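Long-range contact in putative citrate lyase (Ralstonia eutropha, PDB 3QQW), which probably acts as a magnesium-dependent lyase of the citrate lyase family, possibly cleaving (S)-citramalyl-CoA: residues C[117-122]-C[151-156]. Residues are numbered along the deposited sequence; the frame is centred on the assembly and turned at random.
Sequences VPKATN and LIETHG
Residues 117-122 leave the end of barrel strand 115-117 and run beside residues 151-156, which finish the neighbouring parallel strand 148-152 and enter helix 155-159. One last rung of the sheet joins them: Leu-151 N donates to Val-117 O at 2.9 Å, almost straight (173°) and nearly along the C=O axis. Beyond it the two chains separate and water fills in for the ladder. Water 1 donates to Val-117 O and Leu-151 O and accepts from Ala-120 N; water 2 donates to Leu-151 O and Ala-120 O and accepts from Glu-153 N. Farther on, the backbones close up again where Gly-156 CA lies 3.0 Å from Thr-121 O in a CA-H...O contact; the lack of a side chain at Gly-156 lets the chains come this close.

Glu-153, the first residue past strand 148-152, reaches across. With CG in the crowded position flanked by N and C (chi1 57°) and the rest of the chain stretched out, its OE2 takes the Lys-119 N-H at 2.7 Å on the anti lone pair, in a bent bond (143°). Lys-119 crosses this carboxylate obliquely, its CG resting on OE2 and its chain bending at chi4 so that NZ ends 3.7 Å from the same oxygen, a long salt bridge; the ammonium's stronger partner is Glu-56, and it also pairs with Asp-179. Its charge probably offsets the repulsion between Glu-153 OE1 and Asp-179 OD2. Leu-151 lays CB against Pro-118 CA. Thr-154 OG1 donates to Ala-120 O at 2.7 Å, in the carbonyl plane, and also N-caps helix 155-159 through Ala-157 N, while its CG2 meets that of Thr-121.

These are adjacent beta-to-alpha loops at the C-terminal mouth of a TIM barrel of the HpcH/HpaI aldolase/citrate lyase family, where Glu-153 and Asp-179 are predicted magnesium ligands and Glu-153 and Arg-88, beside Pro-118, predicted substrate binders.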
ATOM      1  N   VAL C 117       5.641 -11.629  21.291  1.00 36.16           N
ATOM      2  CA  VAL C 117       6.684 -12.253  20.465  1.00 35.46           C
ATOM      3  C   VAL C 117       7.363 -11.148  19.637  1.00 37.59           C
ATOM      4  O   VAL C 117       6.729 -10.524  18.773  1.00 34.90           O
ATOM      5  CB  VAL C 117       6.093 -13.381  19.576  1.00 37.60           C
ATOM      6  CG1 VAL C 117       7.158 -14.041  18.715  1.00 39.62           C
ATOM      7  CG2 VAL C 117       5.340 -14.404  20.403  1.00 35.33           C
ATOM      8  N   PRO C 118       8.667 -10.939  19.844  1.00 36.19           N
ATOM      9  CA  PRO C 118       9.341  -9.848  19.132  1.00 36.99           C
ATOM     10  C   PRO C 118      10.183 -10.294  17.937  1.00 44.76           C
ATOM     11  O   PRO C 118      10.567 -11.458  17.832  1.00 43.55           O
ATOM     12  CB  PRO C 118      10.271  -9.287  20.208  1.00 38.44           C
ATOM     13  CG  PRO C 118      10.663 -10.488  20.994  1.00 42.88           C
ATOM     14  CD  PRO C 118       9.556 -11.525  20.866  1.00 38.49           C
ATOM     15  N   LYS C 119      10.522  -9.319  17.071  1.00 42.13           N
ATOM     16  CA  LYS C 119      11.488  -9.441  15.993  1.00 43.12           C
ATOM     17  C   LYS C 119      11.358 -10.678  15.086  1.00 45.51           C
ATOM     18  O   LYS C 119      12.381 -11.144  14.563  1.00 46.29           O
ATOM     19  CB  LYS C 119      12.897  -9.439  16.618  1.00 47.71           C
ATOM     20  CG  LYS C 119      13.534  -8.068  16.760  1.00 72.62           C
ATOM     21  CD  LYS C 119      14.599  -8.092  17.868  1.00 88.00           C
ATOM     22  CE  LYS C 119      14.795  -6.754  18.552  1.00 97.91           C
ATOM     23  NZ  LYS C 119      13.596  -6.327  19.327  1.00101.82           N
ATOM     24  N   ALA C 120      10.141 -11.195  14.858  1.00 40.57           N
ATOM     25  CA  ALA C 120      10.008 -12.310  13.905  1.00 41.11           C
ATOM     26  C   ALA C 120      10.290 -11.768  12.520  1.00 46.27           C
ATOM     27  O   ALA C 120       9.962 -10.605  12.243  1.00 44.44           O
ATOM     28  CB  ALA C 120       8.629 -12.941  13.964  1.00 41.30           C
ATOM     29  N   THR C 121      10.982 -12.550  11.692  1.00 45.23           N
ATOM     30  CA  THR C 121      11.387 -12.103  10.358  1.00 46.27           C
ATOM     31  C   THR C 121      10.506 -12.712   9.273  1.00 51.04           C
ATOM     32  O   THR C 121      10.663 -12.381   8.106  1.00 52.05           O
ATOM     33  CB  THR C 121      12.856 -12.400  10.110  1.00 57.41           C
ATOM     34  OG1 THR C 121      13.076 -13.805  10.264  1.00 60.00           O
ATOM     35  CG2 THR C 121      13.770 -11.604  11.028  1.00 57.76           C
ATOM     36  N   ASN C 122       9.568 -13.573   9.652  1.00 46.46           N
ATOM     37  CA  ASN C 122       8.634 -14.163   8.711  1.00 46.20           C
ATOM     38  C   ASN C 122       7.473 -14.856   9.424  1.00 47.41           C
ATOM     39  O   ASN C 122       7.517 -15.108  10.616  1.00 44.40           O
ATOM     40  CB  ASN C 122       9.321 -15.136   7.718  1.00 46.18           C
ATOM     41  CG  ASN C 122      10.069 -16.273   8.348  1.00 63.34           C
ATOM     42  OD1 ASN C 122       9.477 -17.189   8.918  1.00 55.95           O
ATOM     43  ND2 ASN C 122      11.389 -16.261   8.201  1.00 54.95           N
ATOM     44  N   LEU C 151       4.982  -8.635  17.363  1.00 35.97           N
ATOM     45  CA  LEU C 151       5.641  -7.425  16.885  1.00 35.84           C
ATOM     46  C   LEU C 151       5.854  -7.500  15.388  1.00 39.72           C
ATOM     47  O   LEU C 151       6.351  -8.514  14.881  1.00 37.80           O
ATOM     48  CB  LEU C 151       7.002  -7.231  17.567  1.00 36.14           C
ATOM     49  CG  LEU C 151       7.116  -6.321  18.804  1.00 39.36           C
ATOM     50  CD1 LEU C 151       6.692  -4.902  18.523  1.00 38.24           C
ATOM     51  CD2 LEU C 151       6.421  -6.898  19.966  1.00 40.80           C
ATOM     52  N   ILE C 152       5.468  -6.430  14.683  1.00 37.63           N
ATOM     53  CA  ILE C 152       5.727  -6.239  13.252  1.00 37.24           C
ATOM     54  C   ILE C 152       6.790  -5.174  13.230  1.00 40.99           C
ATOM     55  O   ILE C 152       6.491  -4.002  13.443  1.00 40.18           O
ATOM     56  CB  ILE C 152       4.448  -5.912  12.441  1.00 39.79           C
ATOM     57  CG1 ILE C 152       3.336  -7.005  12.679  1.00 38.57           C
ATOM     58  CG2 ILE C 152       4.778  -5.717  10.947  1.00 39.53           C
ATOM     59  CD1 ILE C 152       3.699  -8.503  12.316  1.00 38.59           C
ATOM     60  N   GLU C 153       8.067  -5.609  13.161  1.00 39.69           N
ATOM     61  CA  GLU C 153       9.196  -4.681  13.256  1.00 39.60           C
ATOM     62  C   GLU C 153      10.371  -5.075  12.351  1.00 44.67           C
ATOM     63  O   GLU C 153      11.504  -4.630  12.569  1.00 45.37           O
ATOM     64  CB  GLU C 153       9.653  -4.549  14.715  1.00 40.39           C
ATOM     65  CG  GLU C 153      10.062  -5.830  15.418  1.00 46.28           C
ATOM     66  CD  GLU C 153      10.250  -5.682  16.918  1.00 57.41           C
ATOM     67  OE1 GLU C 153      10.275  -4.533  17.408  1.00 67.13           O
ATOM     68  OE2 GLU C 153      10.361  -6.718  17.611  1.00 55.28           O
ATOM     69  N   THR C 154      10.102  -5.921  11.351  1.00 39.58           N
ATOM     70  CA  THR C 154      11.103  -6.356  10.384  1.00 39.56           C
ATOM     71  C   THR C 154      10.519  -6.272   8.994  1.00 43.39           C
ATOM     72  O   THR C 154       9.299  -6.191   8.850  1.00 43.66           O
ATOM     73  CB  THR C 154      11.608  -7.770  10.685  1.00 44.16           C
ATOM     74  OG1 THR C 154      10.572  -8.710  10.452  1.00 46.56           O
ATOM     75  CG2 THR C 154      12.182  -7.916  12.076  1.00 42.29           C
ATOM     76  N   HIS C 155      11.374  -6.320   7.965  1.00 41.30           N
ATOM     77  CA  HIS C 155      10.939  -6.322   6.570  1.00 39.66           C
ATOM     78  C   HIS C 155      10.080  -7.550   6.301  1.00 43.91           C
ATOM     79  O   HIS C 155       8.987  -7.422   5.753  1.00 44.43           O
ATOM     80  CB  HIS C 155      12.126  -6.305   5.613  1.00 40.57           C
ATOM     81  CG  HIS C 155      12.936  -5.060   5.647  1.00 43.79           C
ATOM     82  ND1 HIS C 155      12.426  -3.860   5.207  1.00 45.22           N
ATOM     83  CD2 HIS C 155      14.231  -4.884   6.008  1.00 45.65           C
ATOM     84  CE1 HIS C 155      13.412  -2.984   5.352  1.00 45.55           C
ATOM     85  NE2 HIS C 155      14.514  -3.559   5.837  1.00 46.18           N
ATOM     86  N   GLY C 156      10.557  -8.718   6.726  1.00 40.95           N
ATOM     87  CA  GLY C 156       9.846  -9.983   6.538  1.00 40.25           C
ATOM     88  C   GLY C 156       8.501 -10.058   7.237  1.00 42.56           C
ATOM     89  O   GLY C 156       7.528 -10.535   6.651  1.00 43.68           O
TER
HETATM   90  O   HOH W   1       7.445 -10.901  15.961  1.00 32.22           O
HETATM   91  O   HOH W   2       8.701  -8.478  13.385  1.00 36.90           O